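PDB 1N8V: chemosensory protein from Mamestra brassicae, which binds long-chain lipid-like molecules such as bromo-dodecanol in an all-helical hydrophobic interior and probably carries semiochemicals or other apolar ligands in the moth. Local coordinates for residues A[49-54]-A[92-97]; A[72-75]-A[80-83]; A[7-12]-A[57-62]. All coordinates share one frame; numbering follows the deposited sequence.

Contact 1: A[49-54]-A[92-97]. With BDD (bromo-dodecanol), chain D; BDD (bromo-dodecanol), chain E.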
loop_
_atom_site.group_PDB
_atom_site.type_symbol
_atom_site.label_atom_id
_atom_site.label_comp_id
_atom_site.label_asym_id
_atom_site.label_seq_id
_atom_site.Cartn_x
_atom_site.Cartn_y
_atom_site.Cartn_z
ATOM N N ASP A 49 -4.376 -7.504 7.589
ATOM C CA ASP A 49 -5.453 -8.426 7.247
ATOM C C ASP A 49 -5.410 -8.750 5.756
ATOM O O ASP A 49 -5.554 -9.910 5.344
ATOM C CB ASP A 49 -6.822 -7.841 7.625
ATOM C CG ASP A 49 -7.964 -8.772 7.308
ATOM O OD1 ASP A 49 -8.175 -9.769 8.030
ATOM O OD2 ASP A 49 -8.697 -8.555 6.326
ATOM N N ALA A 50 -5.234 -7.749 4.908
ATOM C CA ALA A 50 -5.239 -7.964 3.466
ATOM C C ALA A 50 -4.075 -8.852 3.039
ATOM O O ALA A 50 -4.195 -9.631 2.083
ATOM C CB ALA A 50 -5.202 -6.653 2.742
ATOM N N ILE A 51 -2.951 -8.743 3.729
ATOM C CA ILE A 51 -1.785 -9.601 3.458
ATOM C C ILE A 51 -2.075 -11.042 3.836
ATOM O O ILE A 51 -1.668 -11.997 3.127
ATOM C CB ILE A 51 -0.555 -9.084 4.257
ATOM C CG1 ILE A 51 -0.119 -7.744 3.698
ATOM C CG2 ILE A 51 0.621 -10.098 4.243
ATOM C CD1 ILE A 51 0.281 -7.789 2.330
ATOM N N GLU A 52 -2.760 -11.227 4.940
ATOM C CA GLU A 52 -3.047 -12.576 5.423
ATOM C C GLU A 52 -4.074 -13.320 4.572
ATOM O O GLU A 52 -4.081 -14.564 4.596
ATOM C CB GLU A 52 -3.505 -12.576 6.867
ATOM C CG GLU A 52 -2.504 -11.937 7.826
ATOM C CD GLU A 52 -1.138 -12.590 7.838
ATOM O OE1 GLU A 52 -1.061 -13.833 7.757
ATOM O OE2 GLU A 52 -0.127 -11.868 7.938
ATOM N N ASN A 53 -4.927 -12.619 3.812
ATOM C CA ASN A 53 -5.973 -13.264 2.993
ATOM C C ASN A 53 -6.001 -12.888 1.515
ATOM O O ASN A 53 -6.978 -13.149 0.807
ATOM C CB ASN A 53 -7.346 -13.105 3.603
ATOM C CG ASN A 53 -7.754 -11.676 3.723
ATOM O OD1 ASN A 53 -7.429 -10.852 2.889
ATOM N ND2 ASN A 53 -8.495 -11.385 4.780
ATOM N N GLY A 54 -4.918 -12.324 1.016
ATOM C CA GLY A 54 -4.812 -11.979 -0.388
ATOM C C GLY A 54 -5.881 -11.062 -0.938
ATOM O O GLY A 54 -6.391 -11.234 -2.049
ATOM N N GLY A 92 7.356 -13.105 3.687
ATOM C CA GLY A 92 7.416 -13.006 2.243
ATOM C C GLY A 92 6.396 -13.759 1.416
ATOM O O GLY A 92 6.739 -14.299 0.367
ATOM N N ASN A 93 5.139 -13.746 1.839
ATOM C CA ASN A 93 4.077 -14.409 1.091
ATOM C C ASN A 93 3.994 -13.851 -0.332
ATOM O O ASN A 93 3.770 -14.598 -1.294
ATOM C CB ASN A 93 2.696 -14.211 1.768
ATOM C CG ASN A 93 2.582 -14.915 3.129
ATOM O OD1 ASN A 93 2.783 -16.098 3.225
ATOM N ND2 ASN A 93 2.266 -14.160 4.177
ATOM N N TRP A 94 4.099 -12.529 -0.466
ATOM C CA TRP A 94 3.807 -11.864 -1.725
ATOM C C TRP A 94 4.963 -11.128 -2.391
ATOM O O TRP A 94 4.809 -10.608 -3.490
ATOM C CB TRP A 94 2.669 -10.847 -1.504
ATOM C CG TRP A 94 1.449 -11.424 -0.814
ATOM C CD1 TRP A 94 1.074 -11.233 0.496
ATOM C CD2 TRP A 94 0.465 -12.286 -1.388
ATOM N NE1 TRP A 94 -0.068 -11.943 0.770
ATOM C CE2 TRP A 94 -0.458 -12.603 -0.369
ATOM C CE3 TRP A 94 0.274 -12.836 -2.658
ATOM C CZ2 TRP A 94 -1.575 -13.412 -0.601
ATOM C CZ3 TRP A 94 -0.824 -13.660 -2.870
ATOM C CH2 TRP A 94 -1.719 -13.931 -1.846
ATOM N N ARG A 95 6.098 -11.023 -1.712
ATOM C CA ARG A 95 7.187 -10.184 -2.226
ATOM C C ARG A 95 7.653 -10.569 -3.617
ATOM O O ARG A 95 7.672 -9.723 -4.531
ATOM C CB ARG A 95 8.350 -10.162 -1.244
ATOM C CG ARG A 95 9.463 -9.237 -1.674
ATOM C CD ARG A 95 10.599 -9.083 -0.690
ATOM N NE ARG A 95 11.728 -8.366 -1.287
ATOM C CZ ARG A 95 12.870 -8.149 -0.655
ATOM N NH1 ARG A 95 13.007 -8.521 0.602
ATOM N NH2 ARG A 95 13.865 -7.550 -1.284
ATOM N N LYS A 96 8.003 -11.836 -3.811
ATOM C CA LYS A 96 8.486 -12.246 -5.115
ATOM C C LYS A 96 7.381 -12.166 -6.176
ATOM O O LYS A 96 7.636 -11.755 -7.307
ATOM C CB LYS A 96 9.120 -13.622 -5.072
ATOM C CG LYS A 96 9.718 -13.994 -6.426
ATOM C CD LYS A 96 10.616 -15.201 -6.379
ATOM C CE LYS A 96 11.434 -15.356 -7.673
ATOM N NZ LYS A 96 10.581 -15.602 -8.869
ATOM N N LYS A 97 6.154 -12.492 -5.814
ATOM C CA LYS A 97 5.056 -12.420 -6.767
ATOM C C LYS A 97 4.866 -10.997 -7.299
ATOM O O LYS A 97 4.699 -10.809 -8.509
ATOM C CB LYS A 97 3.753 -12.938 -6.167
ATOM C CG LYS A 97 3.699 -14.448 -6.046
ATOM C CD LYS A 97 2.405 -14.899 -5.342
ATOM C CE LYS A 97 2.257 -16.423 -5.324
ATOM N NZ LYS A 97 1.076 -16.902 -4.523
HETATM O O1 BDD D . -2.173 -9.624 -2.093
HETATM C C1 BDD D . -1.817 -8.849 -0.955
HETATM C C2 BDD D . -2.439 -7.463 -1.107
HETATM C C3 BDD D . -1.476 -6.357 -0.672
HETATM C C4 BDD D . -2.125 -4.978 -0.715
HETATM C C5 BDD D . -3.382 -4.880 0.138
HETATM C C6 BDD D . -4.057 -3.516 0.076
HETATM C C7 BDD D . -5.140 -3.383 1.151
HETATM C C8 BDD D . -6.046 -2.176 0.939
HETATM C C9 BDD D . -6.897 -1.858 2.167
HETATM C C10 BDD D . -7.917 -0.747 1.879
HETATM C C11 BDD D . -8.619 -0.182 3.115
HETATM C C12 BDD D . -9.309 1.190 2.863
HETATM BR BR BDD D . -8.401 2.549 3.062
HETATM O O1 BDD E . 4.785 -8.204 0.286
HETATM C C1 BDD E . 3.580 -7.442 0.190
HETATM C C2 BDD E . 3.768 -6.055 0.818
HETATM C C3 BDD E . 2.569 -5.169 0.489
HETATM C C4 BDD E . 2.717 -3.728 0.985
HETATM C C5 BDD E . 2.079 -2.751 -0.010
HETATM C C6 BDD E . 1.083 -1.798 0.626
HETATM C C7 BDD E . 0.467 -0.837 -0.396
HETATM C C8 BDD E . -1.044 -0.823 -0.327
HETATM C C9 BDD E . -1.644 0.349 -1.091
HETATM C C10 BDD E . -3.173 0.348 -1.017
HETATM C C11 BDD E . -3.886 1.015 -2.198
HETATM C C12 BDD E . -5.349 0.524 -2.440
HETATM BR BR BDD E . -6.196 1.805 -2.940
HETATM O O HOH W 1 0.948 -15.136 6.596
#

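Contact 2: A[72-75]-A[80-83]. With BDD (bromo-dodecanol), chain E.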
loop_
_atom_site.group_PDB
_atom_site.type_symbol
_atom_site.label_atom_id
_atom_site.label_comp_id
_atom_site.label_asym_id
_atom_site.label_seq_id
_atom_site.Cartn_x
_atom_site.Cartn_y
_atom_site.Cartn_z
ATOM N N HIS A 72 4.737 1.033 -8.552
ATOM C CA HIS A 72 5.464 2.291 -8.468
ATOM C C HIS A 72 6.585 2.222 -7.433
ATOM O O HIS A 72 7.699 2.680 -7.673
ATOM C CB HIS A 72 4.523 3.449 -8.095
ATOM C CG HIS A 72 5.236 4.758 -7.961
ATOM N ND1 HIS A 72 5.696 5.275 -6.767
ATOM C CD2 HIS A 72 5.624 5.631 -8.919
ATOM C CE1 HIS A 72 6.329 6.416 -7.000
ATOM N NE2 HIS A 72 6.279 6.662 -8.295
ATOM N N LEU A 73 6.292 1.671 -6.256
ATOM C CA LEU A 73 7.319 1.574 -5.214
ATOM C C LEU A 73 8.462 0.666 -5.612
ATOM O O LEU A 73 9.627 1.011 -5.421
ATOM C CB LEU A 73 6.708 1.094 -3.898
ATOM C CG LEU A 73 5.618 1.981 -3.283
ATOM C CD1 LEU A 73 5.033 1.279 -2.054
ATOM C CD2 LEU A 73 6.157 3.380 -2.946
ATOM N N ILE A 74 8.147 -0.506 -6.165
ATOM C CA ILE A 74 9.175 -1.450 -6.575
ATOM C C ILE A 74 10.097 -0.859 -7.632
ATOM O O ILE A 74 11.315 -1.090 -7.598
ATOM C CB ILE A 74 8.521 -2.753 -7.088
ATOM C CG1 ILE A 74 7.845 -3.512 -5.945
ATOM C CG2 ILE A 74 9.563 -3.618 -7.807
ATOM C CD1 ILE A 74 7.021 -4.694 -6.393
ATOM N N LYS A 75 9.539 -0.081 -8.555
ATOM C CA LYS A 75 10.350 0.528 -9.612
ATOM C C LYS A 75 11.078 1.810 -9.188
ATOM O O LYS A 75 12.251 1.998 -9.519
ATOM C CB LYS A 75 9.486 0.858 -10.816
ATOM C CG LYS A 75 8.925 -0.335 -11.513
ATOM C CD LYS A 75 8.203 0.112 -12.766
ATOM C CE LYS A 75 7.715 -1.024 -13.580
ATOM N NZ LYS A 75 8.821 -1.991 -13.829
ATOM N N ILE A 80 11.482 2.288 0.191
ATOM C CA ILE A 80 10.134 2.303 0.786
ATOM C C ILE A 80 9.486 0.916 0.609
ATOM O O ILE A 80 8.956 0.352 1.551
ATOM C CB ILE A 80 9.278 3.418 0.176
ATOM C CG1 ILE A 80 9.792 4.800 0.621
ATOM C CG2 ILE A 80 7.806 3.210 0.536
ATOM C CD1 ILE A 80 9.086 5.950 -0.047
ATOM N N TRP A 81 9.556 0.365 -0.596
ATOM C CA TRP A 81 9.039 -0.991 -0.822
ATOM C C TRP A 81 9.651 -1.981 0.159
ATOM O O TRP A 81 8.935 -2.746 0.808
ATOM C CB TRP A 81 9.324 -1.456 -2.252
ATOM C CG TRP A 81 9.110 -2.932 -2.497
ATOM C CD1 TRP A 81 10.065 -3.825 -2.854
ATOM C CD2 TRP A 81 7.888 -3.700 -2.371
ATOM N NE1 TRP A 81 9.526 -5.084 -3.002
ATOM C CE2 TRP A 81 8.189 -5.034 -2.715
ATOM C CE3 TRP A 81 6.562 -3.390 -2.061
ATOM C CZ2 TRP A 81 7.220 -6.039 -2.724
ATOM C CZ3 TRP A 81 5.632 -4.396 -2.044
ATOM C CH2 TRP A 81 5.950 -5.691 -2.383
ATOM N N ARG A 82 10.967 -1.940 0.299
ATOM C CA ARG A 82 11.603 -2.904 1.180
ATOM C C ARG A 82 11.176 -2.805 2.649
ATOM O O ARG A 82 10.999 -3.842 3.319
ATOM C CB ARG A 82 13.101 -2.873 1.001
ATOM C CG ARG A 82 13.410 -3.501 -0.323
ATOM C CD ARG A 82 14.840 -3.580 -0.582
ATOM N NE ARG A 82 15.111 -4.278 -1.821
ATOM C CZ ARG A 82 16.303 -4.712 -2.170
ATOM N NH1 ARG A 82 16.462 -5.331 -3.325
ATOM N NH2 ARG A 82 17.323 -4.549 -1.350
ATOM N N GLU A 83 11.025 -1.591 3.154
ATOM C CA GLU A 83 10.644 -1.461 4.545
ATOM C C GLU A 83 9.206 -1.873 4.747
ATOM O O GLU A 83 8.866 -2.471 5.784
ATOM C CB GLU A 83 10.907 -0.052 5.111
ATOM C CG GLU A 83 10.040 1.055 4.570
ATOM C CD GLU A 83 10.430 2.398 5.142
ATOM O OE1 GLU A 83 11.111 2.396 6.194
ATOM O OE2 GLU A 83 10.068 3.431 4.565
HETATM O O1 BDD E . 4.785 -8.204 0.286
HETATM C C1 BDD E . 3.580 -7.442 0.190
HETATM C C2 BDD E . 3.768 -6.055 0.818
HETATM C C3 BDD E . 2.569 -5.169 0.489
HETATM C C4 BDD E . 2.717 -3.728 0.985
HETATM C C5 BDD E . 2.079 -2.751 -0.010
HETATM C C6 BDD E . 1.083 -1.798 0.626
HETATM C C7 BDD E . 0.467 -0.837 -0.396
HETATM C C8 BDD E . -1.044 -0.823 -0.327
HETATM C C9 BDD E . -1.644 0.349 -1.091
HETATM C C10 BDD E . -3.173 0.348 -1.017
HETATM C C11 BDD E . -3.886 1.015 -2.198
HETATM C C12 BDD E . -5.349 0.524 -2.440
HETATM BR BR BDD E . -6.196 1.805 -2.940
#

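Contact 3: A[7-12]-A[57-62]. With BDD (bromo-dodecanol), chain C.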
loop_
_atom_site.group_PDB
_atom_site.type_symbol
_atom_site.label_atom_id
_atom_site.label_comp_id
_atom_site.label_asym_id
_atom_site.label_seq_id
_atom_site.Cartn_x
_atom_site.Cartn_y
_atom_site.Cartn_z
ATOM N N LYS A 7 -15.572 4.037 0.899
ATOM C CA LYS A 7 -15.787 5.484 0.964
ATOM C C LYS A 7 -14.608 6.358 0.501
ATOM O O LYS A 7 -14.805 7.525 0.142
ATOM C CB LYS A 7 -16.304 5.899 2.347
ATOM C CG LYS A 7 -15.253 5.817 3.451
ATOM C CD LYS A 7 -15.888 6.181 4.807
ATOM C CE LYS A 7 -14.958 5.906 5.965
ATOM N NZ LYS A 7 -15.604 6.251 7.268
ATOM N N TYR A 8 -13.387 5.812 0.485
ATOM C CA TYR A 8 -12.198 6.531 0.034
ATOM C C TYR A 8 -11.757 6.086 -1.357
ATOM O O TYR A 8 -10.721 6.531 -1.853
ATOM C CB TYR A 8 -11.029 6.335 1.011
ATOM C CG TYR A 8 -11.295 6.741 2.433
ATOM C CD1 TYR A 8 -11.608 8.054 2.763
ATOM C CD2 TYR A 8 -11.210 5.818 3.461
ATOM C CE1 TYR A 8 -11.838 8.421 4.085
ATOM C CE2 TYR A 8 -11.431 6.176 4.769
ATOM C CZ TYR A 8 -11.739 7.480 5.077
ATOM O OH TYR A 8 -11.962 7.859 6.393
ATOM N N ASP A 9 -12.562 5.255 -2.013
ATOM C CA ASP A 9 -12.129 4.664 -3.293
ATOM C C ASP A 9 -12.018 5.602 -4.490
ATOM O O ASP A 9 -11.463 5.199 -5.524
ATOM C CB ASP A 9 -12.999 3.457 -3.643
ATOM C CG ASP A 9 -12.604 2.201 -2.907
ATOM O OD1 ASP A 9 -11.803 2.269 -1.949
ATOM O OD2 ASP A 9 -13.113 1.094 -3.192
ATOM N N ASN A 10 -12.475 6.845 -4.369
ATOM C CA ASN A 10 -12.310 7.822 -5.448
ATOM C C ASN A 10 -11.078 8.703 -5.277
ATOM O O ASN A 10 -10.832 9.603 -6.086
ATOM C CB ASN A 10 -13.561 8.676 -5.606
ATOM C CG ASN A 10 -14.672 7.949 -6.348
ATOM O OD1 ASN A 10 -15.849 8.102 -6.029
ATOM N ND2 ASN A 10 -14.297 7.113 -7.317
ATOM N N ILE A 11 -10.274 8.446 -4.257
ATOM C CA ILE A 11 -9.029 9.205 -4.089
ATOM C C ILE A 11 -8.127 8.936 -5.310
ATOM O O ILE A 11 -7.986 7.794 -5.731
ATOM C CB ILE A 11 -8.336 8.784 -2.796
ATOM C CG1 ILE A 11 -7.106 9.650 -2.546
ATOM C CG2 ILE A 11 -7.952 7.328 -2.860
ATOM C CD1 ILE A 11 -6.402 9.327 -1.266
ATOM N N ASN A 12 -7.527 9.983 -5.873
ATOM C CA ASN A 12 -6.664 9.835 -7.040
ATOM C C ASN A 12 -5.265 9.402 -6.616
ATOM O O ASN A 12 -4.494 10.177 -6.054
ATOM C CB ASN A 12 -6.621 11.125 -7.898
ATOM C CG ASN A 12 -5.950 10.896 -9.251
ATOM O OD1 ASN A 12 -4.853 10.367 -9.306
ATOM N ND2 ASN A 12 -6.621 11.281 -10.347
ATOM N N LYS A 57 -11.167 -9.199 1.101
ATOM C CA LYS A 57 -12.180 -8.212 1.464
ATOM C C LYS A 57 -12.019 -6.888 0.735
ATOM O O LYS A 57 -12.721 -5.922 1.013
ATOM C CB LYS A 57 -12.130 -7.990 2.978
ATOM C CG LYS A 57 -12.279 -9.259 3.760
ATOM C CD LYS A 57 -11.699 -9.108 5.159
ATOM C CE LYS A 57 -11.641 -10.426 5.912
ATOM N NZ LYS A 57 -10.984 -10.291 7.244
ATOM N N CYS A 58 -11.061 -6.822 -0.179
ATOM C CA CYS A 58 -10.829 -5.628 -0.959
ATOM C C CYS A 58 -11.857 -5.427 -2.056
ATOM O O CYS A 58 -12.331 -6.394 -2.685
ATOM C CB CYS A 58 -9.458 -5.679 -1.616
ATOM S SG CYS A 58 -8.063 -5.783 -0.464
ATOM N N THR A 59 -12.173 -4.174 -2.331
ATOM C CA THR A 59 -12.995 -3.841 -3.487
ATOM C C THR A 59 -12.141 -3.990 -4.740
ATOM O O THR A 59 -10.923 -4.086 -4.656
ATOM C CB THR A 59 -13.486 -2.383 -3.408
ATOM O OG1 THR A 59 -12.358 -1.497 -3.460
ATOM C CG2 THR A 59 -14.236 -2.087 -2.104
ATOM N N GLU A 60 -12.774 -4.026 -5.911
ATOM C CA GLU A 60 -12.031 -4.124 -7.150
ATOM C C GLU A 60 -11.107 -2.913 -7.287
ATOM O O GLU A 60 -9.948 -3.057 -7.693
ATOM C CB GLU A 60 -12.983 -4.263 -8.338
ATOM C CG GLU A 60 -13.618 -5.641 -8.421
ATOM C CD GLU A 60 -14.609 -5.805 -9.563
ATOM O OE1 GLU A 60 -15.081 -4.801 -10.122
ATOM O OE2 GLU A 60 -14.940 -6.948 -9.888
ATOM N N ASN A 61 -11.590 -1.728 -6.929
ATOM C CA ASN A 61 -10.746 -0.527 -7.009
ATOM C C ASN A 61 -9.526 -0.620 -6.098
ATOM O O ASN A 61 -8.452 -0.153 -6.461
ATOM C CB ASN A 61 -11.554 0.746 -6.740
ATOM C CG ASN A 61 -12.436 1.121 -7.913
ATOM O OD1 ASN A 61 -12.049 0.929 -9.061
ATOM N ND2 ASN A 61 -13.615 1.658 -7.637
ATOM N N GLN A 62 -9.700 -1.195 -4.912
ATOM C CA GLN A 62 -8.574 -1.365 -3.975
ATOM C C GLN A 62 -7.553 -2.338 -4.539
ATOM O O GLN A 62 -6.356 -2.114 -4.382
ATOM C CB GLN A 62 -9.063 -1.811 -2.602
ATOM C CG GLN A 62 -9.759 -0.684 -1.823
ATOM C CD GLN A 62 -10.737 -1.147 -0.784
ATOM O OE1 GLN A 62 -10.853 -2.346 -0.485
ATOM N NE2 GLN A 62 -11.492 -0.191 -0.230
HETATM O O1 BDD C . -8.570 2.892 -2.889
HETATM C C1 BDD C . -7.924 3.953 -2.201
HETATM C C2 BDD C . -8.148 3.807 -0.699
HETATM C C3 BDD C . -6.851 4.021 0.068
HETATM C C4 BDD C . -6.579 5.496 0.330
HETATM C C5 BDD C . -5.131 5.700 0.765
HETATM C C6 BDD C . -4.187 5.846 -0.431
HETATM C C7 BDD C . -2.714 5.731 -0.038
HETATM C C8 BDD C . -1.829 5.348 -1.224
HETATM C C9 BDD C . -0.352 5.483 -0.871
HETATM C C10 BDD C . 0.172 4.267 -0.118
HETATM C C11 BDD C . 1.666 4.342 0.138
HETATM C C12 BDD C . 2.197 3.080 0.816
HETATM BR BR BDD C . 1.891 3.095 2.413
HETATM O O HOH W 2 -15.015 0.691 -4.998
#

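Contact 1: A[49-54]-A[92-97]
Trp-94 turns its CG anti to its own carbonyl carbon (chi1 -51°), and the indole reaches across to Ile-51, whose chi1 of -68° sets CG1 beside the backbone N and leaves CG2 anti to it, against the ring. The contact joins the C-terminal turn of helix 38-53 to the loop just ahead of helix 95-102, at one end of the all-helical chemosensory protein fold, where two bromo-dodecanol molecules place their hydroxyl ends. Its one direct hydrogen bond runs from Trp-94 NE1 to Ile-51 O, 2.8 Å long and nearly straight at 171°. The acceptor lies in the indole plane, and the donor sits in the carbonyl plane on a lone pair, so the bond restrains the rotation of the ring. Beside it, Ile-51 CG2 packs on Trp-94 CD1 at 3.9 Å. Gly-54, which leaves the helix with positive phi, brings its CA to 3.5 Å from Trp-94 CZ2, an oblique approach. The indole faces are used differently: Asn-93 CB lies against one, toward the rim, while O1 of one bromo-dodecanol (chain D) stands over the centre of the other, 3.8 Å from Trp-94 CD2. Ile-51 CD1 touches C3 of both ligands, resting on the two alkyl chains where they run next to each other. Asp-89, in the preceding loop, accepts from the backbone N of both Asn-93 and Trp-94 and thereby positions the loop that carries the indole. On the solvent side a water bridges the segments, donating to Glu-52 OE1 at 2.7 Å and accepting from Asn-93 ND2 at 2.9 Å.

Contact 2: A[72-75]-A[80-83]
A corner between two consecutive helices is filled here: helix 60-76 and helix 78-88 follow each other through a very short turn, and Leu-73, Ile-74, Ile-80 and Trp-81 occupy the angle between them close to that turn. The CA atoms of Leu-73 and Trp-81 are 5.4 Å apart, which leaves little room between the backbones. Ile-74 makes a CH-pi contact: its CG1 lies 3.5 Å from the centroid of the five-membered ring of Trp-81, only 7° off the ring normal, and CD1 continues along the same face toward CZ2. Trp-81 CG is anti to the backbone N (chi1 167°), which lays the indole alongside Ile-74. Next to it, Leu-73 CD2 meets Ile-80 CG2 at 3.9 Å, the two side chains crossing at about a right angle. The far rim of the indole reaches the ligand, with Trp-81 CZ3 3.8 Å from C2 of a bromo-dodecanol (chain E). Trp-81 NE1 is hydrogen-bonded to Glu-99 OE2 of helix 95-102. Between the segments the contact is wholly apolar, which implies that shape and dispersion hold the corner here, while the indole's polar atom is satisfied by a third helix.

Contact 3: A[7-12]-A[57-62]
Asp-9 points its CB toward helix 60-76 and meets Thr-59, Asn-61 and Gln-62. With chi1 at -80°, CG lies 3.7 Å from Thr-59 OG1, and the carboxylate spreads its two oxygens between different donors. OD1 accepts from Gln-62 NE2 at 3.0 Å on its syn lone pair; the bond is bent, 146° at the hydrogen, and the carboxylate and amide planes stand 88° apart. OD1 also receives a weak, long hydrogen bond of 3.4 Å from O1 of a bromo-dodecanol (chain C). OD2 takes the hydroxyl of Thr-59, with OG1 2.7 Å away on the syn side, tilted out of the carboxylate plane. A water donates to the same OD2 and accepts from ND2 of Asn-61, a residue whose CB lies beside that oxygen.

The two protein donors belong to a capping box at the start of helix 60-76: Thr-59 OG1 accepts from Gln-62 N at 3.0 Å, and Gln-62 OE1 returns the bond by accepting from Thr-59 N at 2.9 Å, the N-H standing well above the amide's carbonyl plane. Thr-59 OG1 therefore gives its hydrogen to Asp-9 while capping the helix, and the Gln-62 amide is gripped at its oxygen by the box and at its nitrogen by the carboxylate. The positive end of the helix dipole would probably favour a carboxylate placed beside this N-terminus. Asp-9 itself sits in a type I turn running from Tyr-8 to Ile-11, in the loop before helix 13-17. The same turn supplies Ile-11, whose CG2 touches C1 of that bromo-dodecanol at 3.4 Å.

Contact 3 and contact 2 share helix 60-76, one at its start and the other near its end, with centres about 21 Å apart on opposite sides of the chain's centre. Contact 1, about 15 Å from contact 2 and 18 Å from contact 3 between centres, ties helix 38-53 to the lead-in of helix 95-102. Along the chain, contact 2 is nested within the loop that contact 1 closes, whereas the segments of contacts 1 and 3 alternate. Arg-95 packs on Trp-81 between contacts 1 and 2, and a salt bridge from Asp-49 to Lys-57 joins contacts 1 and 3. All three border the ligand-filled interior: contacts 1 and 2 touch one bromo-dodecanol, contact 3 another.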